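Local structure of geranylgeranyl pyrophosphate synthetase (Pyrococcus horikoshii, 1WY0) at residues 66-77 / 121-130. The protein probably condenses isopentenyl diphosphate with allylic diphosphates to make geranylgeranyl diphosphate, a C20 isoprenoid precursor, as a dimer of the all-helical polyprenyl synthetase family. Residues are numbered along the deposited sequence; the frame is centred on the assembly and turned at random.
Sequences LRAIYPAVAIEL and AFEAVARAEI
A water joins Arg-67 to Glu-129: it donates to Arg-67 O at 2.5 Å and, weakly, to Glu-129 OE2. The bridge lies just beyond one end of an antiparallel helix pair in the all-alpha polyprenyl synthetase fold. The axes of the short helical segments 69-77 and 121-126 come within 7.6 Å, at 171°. Small residues permit this closeness. Ala-74 CB sits 3.2 Å from Ala-121 O and also meets Val-125 CG2. Ala-124 CB lies 3.5 Å from Tyr-70 O. Leu-77 lays CB against Ala-121 CB, 3.8 Å away.

Arg-127 crosses the Tyr-70 ring. Its CB makes a CH-pi contact over one face, 3.9 Å from the centroid and 14° off the normal. The chain then runs extended from CG to NE, which carries CD past Tyr-70 CE2. The guanidinium, tilted 61° from the ring, has Tyr-70 OH near its plane, at the guanidinium edge, without a hydrogen bond. Its charge is paired with Glu-123 and with Glu-24 of helix 3-25. Replacing Tyr-70 by an alanine would probably open a gap beside Ala-124 and Arg-127, whose CB and CD would lose the ring they lie on, with the guanidinium still held by its glutamates. Next along the helix, Pro-71 CG touches Ala-128 CB at 3.8 Å.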
loop_
_atom_site.group_PDB
_atom_site.type_symbol
_atom_site.label_atom_id
_atom_site.label_comp_id
_atom_site.label_asym_id
_atom_site.label_seq_id
_atom_site.Cartn_x
_atom_site.Cartn_y
_atom_site.Cartn_z
ATOM N N LEU A 66 10.066 13.658 -21.828
ATOM C CA LEU A 66 11.052 12.658 -21.441
ATOM C C LEU A 66 11.401 12.724 -19.959
ATOM O O LEU A 66 11.779 11.743 -19.332
ATOM C CB LEU A 66 12.310 12.879 -22.275
ATOM C CG LEU A 66 12.074 12.627 -23.764
ATOM C CD1 LEU A 66 13.315 12.929 -24.606
ATOM C CD2 LEU A 66 11.689 11.180 -24.066
ATOM N N ARG A 67 11.315 13.935 -19.391
ATOM C CA ARG A 67 11.660 14.061 -17.984
ATOM C C ARG A 67 10.496 13.672 -17.068
ATOM O O ARG A 67 10.634 13.563 -15.855
ATOM C CB ARG A 67 12.150 15.487 -17.727
ATOM C CG ARG A 67 13.499 15.726 -18.412
ATOM C CD ARG A 67 14.025 17.155 -18.220
ATOM N NE ARG A 67 14.438 17.379 -16.830
ATOM C CZ ARG A 67 15.686 17.019 -16.477
ATOM N NH1 ARG A 67 16.511 16.495 -17.368
ATOM N NH2 ARG A 67 16.087 17.202 -15.218
ATOM N N ALA A 68 9.317 13.471 -17.693
ATOM C CA ALA A 68 8.151 13.052 -16.924
ATOM C C ALA A 68 7.880 11.549 -17.054
ATOM O O ALA A 68 6.761 11.072 -16.880
ATOM C CB ALA A 68 6.939 13.838 -17.432
ATOM N N ILE A 69 8.941 10.785 -17.367
ATOM C CA ILE A 69 8.749 9.347 -17.591
ATOM C C ILE A 69 8.563 8.572 -16.279
ATOM O O ILE A 69 7.617 7.820 -16.075
ATOM C CB ILE A 69 9.967 8.803 -18.345
ATOM C CG1 ILE A 69 10.003 9.347 -19.776
ATOM C CG2 ILE A 69 9.864 7.270 -18.446
ATOM C CD1 ILE A 69 8.759 8.946 -20.578
ATOM N N TYR A 70 9.471 8.712 -15.317
ATOM C CA TYR A 70 9.312 7.987 -14.059
ATOM C C TYR A 70 8.084 8.435 -13.270
ATOM O O TYR A 70 7.444 7.626 -12.599
ATOM C CB TYR A 70 10.569 8.095 -13.200
ATOM C CG TYR A 70 11.607 7.057 -13.546
ATOM C CD1 TYR A 70 12.654 7.347 -14.417
ATOM C CD2 TYR A 70 11.541 5.776 -13.000
ATOM C CE1 TYR A 70 13.612 6.391 -14.729
ATOM C CE2 TYR A 70 12.491 4.813 -13.307
ATOM C CZ TYR A 70 13.529 5.127 -14.172
ATOM O OH TYR A 70 14.482 4.175 -14.464
ATOM N N PRO A 71 7.753 9.734 -13.311
ATOM C CA PRO A 71 6.569 10.186 -12.576
ATOM C C PRO A 71 5.304 9.623 -13.219
ATOM O O PRO A 71 4.297 9.406 -12.547
ATOM C CB PRO A 71 6.656 11.705 -12.698
ATOM C CG PRO A 71 8.120 11.933 -12.654
ATOM C CD PRO A 71 8.648 10.871 -13.591
ATOM N N ALA A 72 5.361 9.402 -14.532
ATOM C CA ALA A 72 4.229 8.841 -15.262
ATOM C C ALA A 72 4.164 7.361 -14.902
ATOM O O ALA A 72 3.085 6.790 -14.766
ATOM C CB ALA A 72 4.427 9.001 -16.757
ATOM N N VAL A 73 5.330 6.746 -14.752
ATOM C CA VAL A 73 5.396 5.342 -14.388
ATOM C C VAL A 73 4.786 5.154 -13.002
ATOM O O VAL A 73 4.062 4.195 -12.760
ATOM C CB VAL A 73 6.857 4.839 -14.393
ATOM C CG1 VAL A 73 6.953 3.463 -13.733
ATOM C CG2 VAL A 73 7.364 4.756 -15.829
ATOM N N ALA A 74 5.079 6.089 -12.104
ATOM C CA ALA A 74 4.572 6.052 -10.739
ATOM C C ALA A 74 3.058 5.940 -10.773
ATOM O O ALA A 74 2.448 5.085 -10.121
ATOM C CB ALA A 74 4.986 7.323 -10.003
ATOM N N ILE A 75 2.453 6.820 -11.549
ATOM C CA ILE A 75 1.015 6.838 -11.680
ATOM C C ILE A 75 0.447 5.539 -12.253
ATOM O O ILE A 75 -0.606 5.082 -11.811
ATOM C CB ILE A 75 0.574 8.051 -12.520
ATOM C CG1 ILE A 75 0.821 9.325 -11.702
ATOM C CG2 ILE A 75 -0.899 7.923 -12.921
ATOM C CD1 ILE A 75 0.135 10.575 -12.248
ATOM N N GLU A 76 1.131 4.929 -13.218
ATOM C CA GLU A 76 0.613 3.680 -13.782
ATOM C C GLU A 76 0.767 2.556 -12.771
ATOM O O GLU A 76 -0.027 1.622 -12.752
ATOM C CB GLU A 76 1.332 3.305 -15.079
ATOM C CG GLU A 76 0.796 2.032 -15.761
ATOM C CD GLU A 76 -0.666 2.127 -16.205
ATOM O OE1 GLU A 76 -1.309 3.170 -15.993
ATOM O OE2 GLU A 76 -1.188 1.136 -16.776
ATOM N N LEU A 77 1.798 2.635 -11.944
ATOM C CA LEU A 77 2.020 1.622 -10.919
ATOM C C LEU A 77 0.929 1.766 -9.856
ATOM O O LEU A 77 0.397 0.780 -9.354
ATOM C CB LEU A 77 3.410 1.790 -10.290
ATOM C CG LEU A 77 4.540 1.363 -11.229
ATOM C CD1 LEU A 77 5.910 1.575 -10.572
ATOM C CD2 LEU A 77 4.334 -0.108 -11.601
ATOM N N ALA A 121 5.747 2.586 -7.041
ATOM C CA ALA A 121 5.328 3.867 -7.581
ATOM C C ALA A 121 6.182 4.981 -6.969
ATOM O O ALA A 121 6.586 5.917 -7.659
ATOM C CB ALA A 121 3.855 4.103 -7.280
ATOM N N PHE A 122 6.436 4.889 -5.667
ATOM C CA PHE A 122 7.244 5.909 -5.019
ATOM C C PHE A 122 8.728 5.689 -5.298
ATOM O O PHE A 122 9.534 6.610 -5.276
ATOM C CB PHE A 122 6.981 5.843 -3.514
ATOM C CG PHE A 122 5.646 6.453 -3.205
ATOM C CD1 PHE A 122 5.524 7.835 -3.130
ATOM C CD2 PHE A 122 4.546 5.639 -2.990
ATOM C CE1 PHE A 122 4.291 8.402 -2.840
ATOM C CE2 PHE A 122 3.312 6.217 -2.702
ATOM C CZ PHE A 122 3.180 7.598 -2.627
ATOM N N GLU A 123 9.137 4.462 -5.609
ATOM C CA GLU A 123 10.520 4.339 -5.971
ATOM C C GLU A 123 10.713 4.947 -7.333
ATOM O O GLU A 123 11.746 5.529 -7.636
ATOM C CB GLU A 123 10.890 2.868 -6.021
ATOM C CG GLU A 123 12.400 2.685 -6.107
ATOM C CD GLU A 123 12.719 1.317 -6.661
ATOM O OE1 GLU A 123 12.062 0.363 -6.280
ATOM O OE2 GLU A 123 13.652 1.211 -7.451
ATOM N N ALA A 124 9.666 4.911 -8.156
ATOM C CA ALA A 124 9.678 5.565 -9.464
ATOM C C ALA A 124 9.707 7.080 -9.285
ATOM O O ALA A 124 10.391 7.783 -10.019
ATOM C CB ALA A 124 8.442 5.164 -10.268
ATOM N N VAL A 125 8.952 7.579 -8.314
ATOM C CA VAL A 125 8.920 9.009 -8.042
ATOM C C VAL A 125 10.307 9.499 -7.638
ATOM O O VAL A 125 10.735 10.573 -8.047
ATOM C CB VAL A 125 7.942 9.343 -6.900
ATOM C CG1 VAL A 125 8.083 10.803 -6.500
ATOM C CG2 VAL A 125 6.519 9.064 -7.342
ATOM N N ALA A 126 11.000 8.709 -6.824
ATOM C CA ALA A 126 12.328 9.070 -6.363
ATOM C C ALA A 126 13.335 9.133 -7.514
ATOM O O ALA A 126 14.136 10.061 -7.578
ATOM C CB ALA A 126 12.793 8.078 -5.300
ATOM N N ARG A 127 13.293 8.156 -8.421
ATOM C CA ARG A 127 14.206 8.125 -9.568
ATOM C C ARG A 127 14.020 9.273 -10.562
ATOM O O ARG A 127 14.821 9.431 -11.479
ATOM C CB ARG A 127 14.068 6.807 -10.338
ATOM C CG ARG A 127 14.532 5.577 -9.592
ATOM C CD ARG A 127 14.577 4.391 -10.530
ATOM N NE ARG A 127 15.020 3.170 -9.868
ATOM C CZ ARG A 127 15.226 2.019 -10.497
ATOM N NH1 ARG A 127 15.033 1.934 -11.805
ATOM N NH2 ARG A 127 15.609 0.949 -9.816
ATOM N N ALA A 128 12.970 10.070 -10.398
ATOM C CA ALA A 128 12.724 11.178 -11.316
ATOM C C ALA A 128 13.913 12.137 -11.362
ATOM O O ALA A 128 14.623 12.311 -10.369
ATOM C CB ALA A 128 11.464 11.933 -10.903
ATOM N N GLU A 129 14.114 12.758 -12.524
ATOM C CA GLU A 129 15.206 13.710 -12.724
ATOM C C GLU A 129 14.625 15.111 -12.852
ATOM O O GLU A 129 14.477 15.626 -13.960
ATOM C CB GLU A 129 15.977 13.400 -14.010
ATOM C CG GLU A 129 15.133 13.021 -15.219
ATOM C CD GLU A 129 14.978 11.515 -15.377
ATOM O OE1 GLU A 129 15.638 10.768 -14.618
ATOM O OE2 GLU A 129 14.180 11.086 -16.243
ATOM N N ILE A 130 14.297 15.734 -11.728
ATOM C CA ILE A 130 13.724 17.070 -11.771
ATOM C C ILE A 130 14.183 17.923 -10.598
ATOM O O ILE A 130 14.686 17.396 -9.602
ATOM C CB ILE A 130 12.188 16.995 -11.785
ATOM C CG1 ILE A 130 11.699 16.118 -10.631
ATOM C CG2 ILE A 130 11.713 16.427 -13.115
ATOM C CD1 ILE A 130 10.194 15.962 -10.579
HETATM O O HOH W 1 11.667 11.486 -14.917
#